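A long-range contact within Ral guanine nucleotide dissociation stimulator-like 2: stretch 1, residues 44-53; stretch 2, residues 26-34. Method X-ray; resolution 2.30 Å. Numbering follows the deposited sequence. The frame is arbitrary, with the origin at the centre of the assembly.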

ATOM      1  N   PRO A  44      -5.795   6.960 -38.871  1.00 38.17           N
ATOM      2  CA  PRO A  44      -4.888   7.912 -38.232  1.00 37.93           C
ATOM      3  C   PRO A  44      -3.999   7.208 -37.204  1.00 37.65           C
ATOM      4  O   PRO A  44      -4.471   6.302 -36.510  1.00 37.66           O
ATOM      5  CB  PRO A  44      -5.837   8.899 -37.539  1.00 38.06           C
ATOM      6  CG  PRO A  44      -7.141   8.170 -37.412  1.00 38.07           C
ATOM      7  CD  PRO A  44      -7.211   7.281 -38.609  1.00 38.16           C
ATOM      8  N   PRO A  45      -2.714   7.599 -37.123  1.00 37.42           N
ATOM      9  CA  PRO A  45      -1.800   6.984 -36.153  1.00 37.18           C
ATOM     10  C   PRO A  45      -2.188   7.287 -34.702  1.00 36.88           C
ATOM     11  O   PRO A  45      -2.674   8.382 -34.403  1.00 36.78           O
ATOM     12  CB  PRO A  45      -0.445   7.619 -36.488  1.00 37.21           C
ATOM     13  CG  PRO A  45      -0.775   8.889 -37.194  1.00 37.44           C
ATOM     14  CD  PRO A  45      -2.043   8.625 -37.943  1.00 37.44           C
ATOM     15  N   ARG A  46      -1.988   6.309 -33.823  1.00 36.49           N
ATOM     16  CA  ARG A  46      -2.198   6.495 -32.391  1.00 36.17           C
ATOM     17  C   ARG A  46      -0.942   7.094 -31.770  1.00 35.88           C
ATOM     18  O   ARG A  46       0.162   6.586 -31.974  1.00 35.87           O
ATOM     19  CB  ARG A  46      -2.545   5.165 -31.716  1.00 36.17           C
ATOM     20  N   SER A  47      -1.108   8.176 -31.017  1.00 35.51           N
ATOM     21  CA  SER A  47       0.039   8.865 -30.437  1.00 35.19           C
ATOM     22  C   SER A  47      -0.064   9.077 -28.929  1.00 34.94           C
ATOM     23  O   SER A  47      -1.149   9.004 -28.346  1.00 34.87           O
ATOM     24  CB  SER A  47       0.287  10.202 -31.149  1.00 35.17           C
ATOM     25  OG  SER A  47      -0.737  11.136 -30.867  1.00 35.13           O
ATOM     26  N   SER A  48       1.090   9.317 -28.312  1.00 34.63           N
ATOM     27  CA  SER A  48       1.168   9.752 -26.924  1.00 34.42           C
ATOM     28  C   SER A  48       2.320  10.737 -26.782  1.00 34.28           C
ATOM     29  O   SER A  48       3.380  10.548 -27.381  1.00 34.33           O
ATOM     30  CB  SER A  48       1.372   8.563 -25.982  1.00 34.27           C
ATOM     31  OG  SER A  48       2.618   7.930 -26.215  1.00 34.31           O
ATOM     32  N   ARG A  49       2.095  11.793 -26.006  1.00 33.98           N
ATOM     33  CA  ARG A  49       3.143  12.742 -25.662  1.00 33.80           C
ATOM     34  C   ARG A  49       3.254  12.804 -24.137  1.00 33.39           C
ATOM     35  O   ARG A  49       2.462  13.474 -23.471  1.00 33.24           O
ATOM     36  CB  ARG A  49       2.861  14.123 -26.273  1.00 33.92           C
ATOM     37  CG  ARG A  49       3.953  15.154 -26.011  1.00 34.90           C
ATOM     38  CD  ARG A  49       3.664  16.497 -26.673  1.00 36.68           C
ATOM     39  NE  ARG A  49       4.732  17.451 -26.388  1.00 38.45           N
ATOM     40  CZ  ARG A  49       4.951  18.582 -27.054  1.00 40.20           C
ATOM     41  NH1 ARG A  49       4.173  18.936 -28.074  1.00 41.16           N
ATOM     42  NH2 ARG A  49       5.967  19.363 -26.702  1.00 40.47           N
ATOM     43  N   ARG A  50       4.238  12.090 -23.597  1.00 33.00           N
ATOM     44  CA  ARG A  50       4.343  11.902 -22.152  1.00 32.73           C
ATOM     45  C   ARG A  50       5.518  12.653 -21.539  1.00 32.77           C
ATOM     46  O   ARG A  50       6.650  12.560 -22.029  1.00 32.74           O
ATOM     47  CB  ARG A  50       4.436  10.413 -21.807  1.00 32.61           C
ATOM     48  CG  ARG A  50       3.309   9.568 -22.377  1.00 31.53           C
ATOM     49  CD  ARG A  50       3.252   8.211 -21.711  1.00 29.59           C
ATOM     50  NE  ARG A  50       2.227   7.358 -22.309  1.00 28.71           N
ATOM     51  CZ  ARG A  50       2.459   6.446 -23.248  1.00 28.04           C
ATOM     52  NH1 ARG A  50       3.691   6.252 -23.713  1.00 27.50           N
ATOM     53  NH2 ARG A  50       1.455   5.722 -23.724  1.00 27.59           N
ATOM     54  N   LEU A  51       5.239  13.392 -20.466  1.00 32.66           N
ATOM     55  CA  LEU A  51       6.277  14.115 -19.732  1.00 32.72           C
ATOM     56  C   LEU A  51       7.240  13.132 -19.069  1.00 32.84           C
ATOM     57  O   LEU A  51       6.816  12.206 -18.375  1.00 32.74           O
ATOM     58  CB  LEU A  51       5.664  15.074 -18.701  1.00 32.52           C
ATOM     59  CG  LEU A  51       6.597  16.095 -18.028  1.00 32.48           C
ATOM     60  CD1 LEU A  51       5.850  17.359 -17.614  1.00 32.18           C
ATOM     61  CD2 LEU A  51       7.341  15.499 -16.837  1.00 31.53           C
ATOM     62  N   ARG A  52       8.532  13.346 -19.300  1.00 33.06           N
ATOM     63  CA  ARG A  52       9.587  12.489 -18.762  1.00 33.46           C
ATOM     64  C   ARG A  52      10.256  13.117 -17.543  1.00 33.42           C
ATOM     65  O   ARG A  52      10.530  12.438 -16.553  1.00 33.41           O
ATOM     66  CB  ARG A  52      10.637  12.204 -19.839  1.00 33.60           C
ATOM     67  CG  ARG A  52      10.210  11.180 -20.875  1.00 34.47           C
ATOM     68  CD  ARG A  52      10.506   9.767 -20.401  1.00 36.25           C
ATOM     69  NE  ARG A  52      10.689   8.844 -21.516  1.00 38.36           N
ATOM     70  CZ  ARG A  52      11.830   8.686 -22.181  1.00 39.25           C
ATOM     71  NH1 ARG A  52      12.905   9.392 -21.851  1.00 40.20           N
ATOM     72  NH2 ARG A  52      11.895   7.822 -23.185  1.00 39.85           N
ATOM     73  N   ALA A  53      10.528  14.416 -17.639  1.00 33.49           N
ATOM     74  CA  ALA A  53      11.153  15.180 -16.566  1.00 33.60           C
ATOM     75  C   ALA A  53      10.825  16.653 -16.732  1.00 33.74           C
ATOM     76  O   ALA A  53      10.612  17.127 -17.848  1.00 33.84           O
ATOM     77  CB  ALA A  53      12.660  14.972 -16.567  1.00 33.52           C
TER
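Stretch 2 26-34: FTVTSRQYR

Stretch 2 lies beside stretch 1 as an extended β-strand, residues 26-33, running antiparallel to the strand that begins at Arg46. The two N-to-C directions make an angle of 160°, the axes approach to 4.6 Å, and the signed crossing angle is also 160°. The register is simple: each step forward from Phe26 pairs with a step back from Leu51. Odd-numbered residues of stretch 2 from 27 to 31 sit in hydrogen-bonded pairs and the even-numbered ones from 26 to 30 in non-hydrogen-bonded pairs, so CA-CA distances alternate between long and short.

Phe26 opens the walk opposite Leu51, CA to CA 4.5 Å. Its side chain (chi1 m) shares a face with Leu51 and Arg49, and it gives up 110 Å² to stretch 1, the largest share of any residue here. Phe26 CE2 meets Leu51 CB at 3.8 Å, while the Arg49 side chain, t at chi1, chi2 and chi3, rises from the sheet beside the Phe26 ring, and Arg49 CZ lies 5.0 Å from the centroid of that ring, over its face, a cation-pi contact. An extended arginine can thus cover the aromatic residue one pair along on its own face.

Thr27 pairs with Arg50 through both backbone bonds: Thr27 N donates to Arg50 O at 3.0 Å, and Arg50 N to Thr27 O at 3.1 Å. Its side chain turns to the other face, where Thr27 OG1 lies over one face of the Arg52 guanidinium, 3.2 Å from Arg52 CZ; the angles are poor for a hydrogen bond, and this hydroxyl is satisfied elsewhere in the structure.

Val28 returns to the face of Phe26, with Val28 CG2 3.9 Å from Arg49 CG, so the aliphatic part of the arginine packs on its direct partner before its charged end reaches the ring. Between the strands, Val28 CA makes a CA-H...O contact with Ser48 O at 3.3 Å.

Thr29 forms the next bonded pair: Thr29 N to Ser48 O is 2.9 Å, and Ser48 N to Thr29 O is 3.0 Å. On the face that Thr29 and Ser48 share with Thr27, one water is hydrogen-bonded to both hydroxyls, Thr29 OG1 at 2.8 Å and Ser48 OG at 2.7 Å, and donates to the backbone Thr27 O at 2.7 Å.

Ser30 faces Ser47 with CA atoms 4.5 Å apart; the nearest approach of its side chain is Ser30 OG to Pro45 CB, 3.7 Å.

Arg31 closes the ladder, its N 2.8 Å from Arg46 O and its O 2.9 Å from Arg46 N. Its side chain bends back over stretch 1, where Arg31 NH2 makes a weak hydrogen bond to Ser48 OG at 3.1 Å. Arg31 NH2 also lies 3.8 Å from Arg50 NH2, a close approach of like charges.

Past the ladder, Gln32 OE1 comes within 3.7 Å of Pro45 CD. Tyr33 offers its ring edge to Arg46, CE1 to CB 4.4 Å, and a second water joins Tyr33 N to Pro44 O. Arg34 is out of reach.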

ATOM      1  N   PHE A  26       9.657  15.959 -23.040  1.00 41.16           N
ATOM      2  CA  PHE A  26       8.574  15.067 -23.437  1.00 40.68           C
ATOM      3  C   PHE A  26       9.071  14.003 -24.409  1.00 40.62           C
ATOM      4  O   PHE A  26      10.049  14.215 -25.128  1.00 40.62           O
ATOM      5  CB  PHE A  26       7.438  15.864 -24.089  1.00 40.53           C
ATOM      6  CG  PHE A  26       6.754  16.830 -23.161  1.00 40.09           C
ATOM      7  CD1 PHE A  26       7.243  18.121 -22.991  1.00 39.77           C
ATOM      8  CD2 PHE A  26       5.610  16.453 -22.466  1.00 39.78           C
ATOM      9  CE1 PHE A  26       6.610  19.016 -22.134  1.00 39.82           C
ATOM     10  CE2 PHE A  26       4.970  17.341 -21.608  1.00 39.51           C
ATOM     11  CZ  PHE A  26       5.470  18.624 -21.442  1.00 39.83           C
ATOM     12  N   THR A  27       8.393  12.858 -24.418  1.00 40.43           N
ATOM     13  CA  THR A  27       8.624  11.828 -25.423  1.00 40.30           C
ATOM     14  C   THR A  27       7.348  11.618 -26.234  1.00 40.27           C
ATOM     15  O   THR A  27       6.300  11.259 -25.689  1.00 40.20           O
ATOM     16  CB  THR A  27       9.088  10.494 -24.792  1.00 40.23           C
ATOM     17  OG1 THR A  27      10.318  10.701 -24.091  1.00 40.48           O
ATOM     18  CG2 THR A  27       9.310   9.433 -25.862  1.00 40.07           C
ATOM     19  N   VAL A  28       7.446  11.866 -27.536  1.00 40.26           N
ATOM     20  CA  VAL A  28       6.336  11.621 -28.449  1.00 40.29           C
ATOM     21  C   VAL A  28       6.502  10.246 -29.089  1.00 40.36           C
ATOM     22  O   VAL A  28       7.587   9.895 -29.560  1.00 40.46           O
ATOM     23  CB  VAL A  28       6.215  12.715 -29.543  1.00 40.28           C
ATOM     24  CG1 VAL A  28       4.932  12.530 -30.350  1.00 40.15           C
ATOM     25  CG2 VAL A  28       6.243  14.103 -28.923  1.00 40.02           C
ATOM     26  N   THR A  29       5.422   9.472 -29.077  1.00 40.36           N
ATOM     27  CA  THR A  29       5.383   8.173 -29.731  1.00 40.49           C
ATOM     28  C   THR A  29       4.235   8.172 -30.731  1.00 40.70           C
ATOM     29  O   THR A  29       3.124   8.582 -30.404  1.00 40.80           O
ATOM     30  CB  THR A  29       5.193   7.033 -28.707  1.00 40.47           C
ATOM     31  OG1 THR A  29       6.165   7.159 -27.663  1.00 40.39           O
ATOM     32  CG2 THR A  29       5.345   5.669 -29.370  1.00 40.41           C
ATOM     33  N   SER A  30       4.514   7.727 -31.952  1.00 40.85           N
ATOM     34  CA  SER A  30       3.496   7.642 -32.991  1.00 41.04           C
ATOM     35  C   SER A  30       3.471   6.241 -33.588  1.00 41.24           C
ATOM     36  O   SER A  30       4.438   5.803 -34.216  1.00 41.16           O
ATOM     37  CB  SER A  30       3.741   8.691 -34.078  1.00 41.01           C
ATOM     38  OG  SER A  30       2.588   8.871 -34.880  1.00 40.89           O
ATOM     39  N   ARG A  31       2.359   5.541 -33.375  1.00 41.46           N
ATOM     40  CA  ARG A  31       2.212   4.159 -33.821  1.00 41.83           C
ATOM     41  C   ARG A  31       1.172   4.058 -34.933  1.00 41.87           C
ATOM     42  O   ARG A  31      -0.005   4.369 -34.727  1.00 41.83           O
ATOM     43  CB  ARG A  31       1.831   3.248 -32.648  1.00 41.90           C
ATOM     44  CG  ARG A  31       2.727   3.386 -31.417  1.00 42.52           C
ATOM     45  CD  ARG A  31       2.078   2.764 -30.184  1.00 43.37           C
ATOM     46  NE  ARG A  31       2.469   3.454 -28.952  1.00 44.33           N
ATOM     47  CZ  ARG A  31       1.878   4.551 -28.480  1.00 44.65           C
ATOM     48  NH1 ARG A  31       0.857   5.102 -29.130  1.00 44.56           N
ATOM     49  NH2 ARG A  31       2.309   5.104 -27.350  1.00 44.26           N
ATOM     50  N   GLN A  32       1.618   3.636 -36.112  1.00 42.04           N
ATOM     51  CA  GLN A  32       0.729   3.429 -37.250  1.00 42.18           C
ATOM     52  C   GLN A  32       0.303   1.966 -37.314  1.00 42.40           C
ATOM     53  O   GLN A  32       1.139   1.071 -37.456  1.00 42.47           O
ATOM     54  CB  GLN A  32       1.406   3.853 -38.561  1.00 42.12           C
ATOM     55  CG  GLN A  32       0.524   3.722 -39.808  1.00 41.84           C
ATOM     56  CD  GLN A  32      -0.635   4.705 -39.826  1.00 41.62           C
ATOM     57  OE1 GLN A  32      -0.436   5.918 -39.882  1.00 42.09           O
ATOM     58  NE2 GLN A  32      -1.855   4.182 -39.787  1.00 41.04           N
ATOM     59  N   TYR A  33      -1.001   1.738 -37.196  1.00 42.64           N
ATOM     60  CA  TYR A  33      -1.564   0.398 -37.293  1.00 42.99           C
ATOM     61  C   TYR A  33      -2.154   0.152 -38.676  1.00 43.12           C
ATOM     62  O   TYR A  33      -2.563   1.090 -39.364  1.00 43.16           O
ATOM     63  CB  TYR A  33      -2.636   0.187 -36.219  1.00 43.01           C
ATOM     64  CG  TYR A  33      -2.085   0.030 -34.817  1.00 43.33           C
ATOM     65  CD1 TYR A  33      -1.891   1.138 -33.992  1.00 43.65           C
ATOM     66  CD2 TYR A  33      -1.759  -1.230 -34.314  1.00 43.49           C
ATOM     67  CE1 TYR A  33      -1.386   0.998 -32.701  1.00 43.83           C
ATOM     68  CE2 TYR A  33      -1.253  -1.383 -33.025  1.00 43.70           C
ATOM     69  CZ  TYR A  33      -1.070  -0.266 -32.225  1.00 43.74           C
ATOM     70  OH  TYR A  33      -0.570  -0.416 -30.952  1.00 43.58           O
ATOM     71  N   ARG A  34      -2.183  -1.116 -39.078  1.00 43.30           N
ATOM     72  CA  ARG A  34      -2.843  -1.523 -40.312  1.00 43.48           C
ATOM     73  C   ARG A  34      -4.355  -1.438 -40.116  1.00 43.40           C
ATOM     74  O   ARG A  34      -4.850  -1.726 -39.025  1.00 43.43           O
ATOM     75  CB  ARG A  34      -2.435  -2.945 -40.698  1.00 43.61           C
ATOM     76  CG  ARG A  34      -1.004  -3.074 -41.205  1.00 44.42           C
ATOM     77  CD  ARG A  34      -0.704  -4.500 -41.641  1.00 45.96           C
ATOM     78  NE  ARG A  34       0.650  -4.641 -42.176  1.00 47.07           N
ATOM     79  CZ  ARG A  34       1.700  -5.072 -41.481  1.00 47.75           C
ATOM     80  NH1 ARG A  34       1.574  -5.416 -40.204  1.00 48.05           N
ATOM     81  NH2 ARG A  34       2.888  -5.163 -42.067  1.00 47.97           N
TER
HETATM   82  O   HOH W   1       5.142   8.875 -25.705  1.00 33.98           O
HETATM   83  O   HOH W   2      -3.272   3.914 -36.654  1.00 26.88           O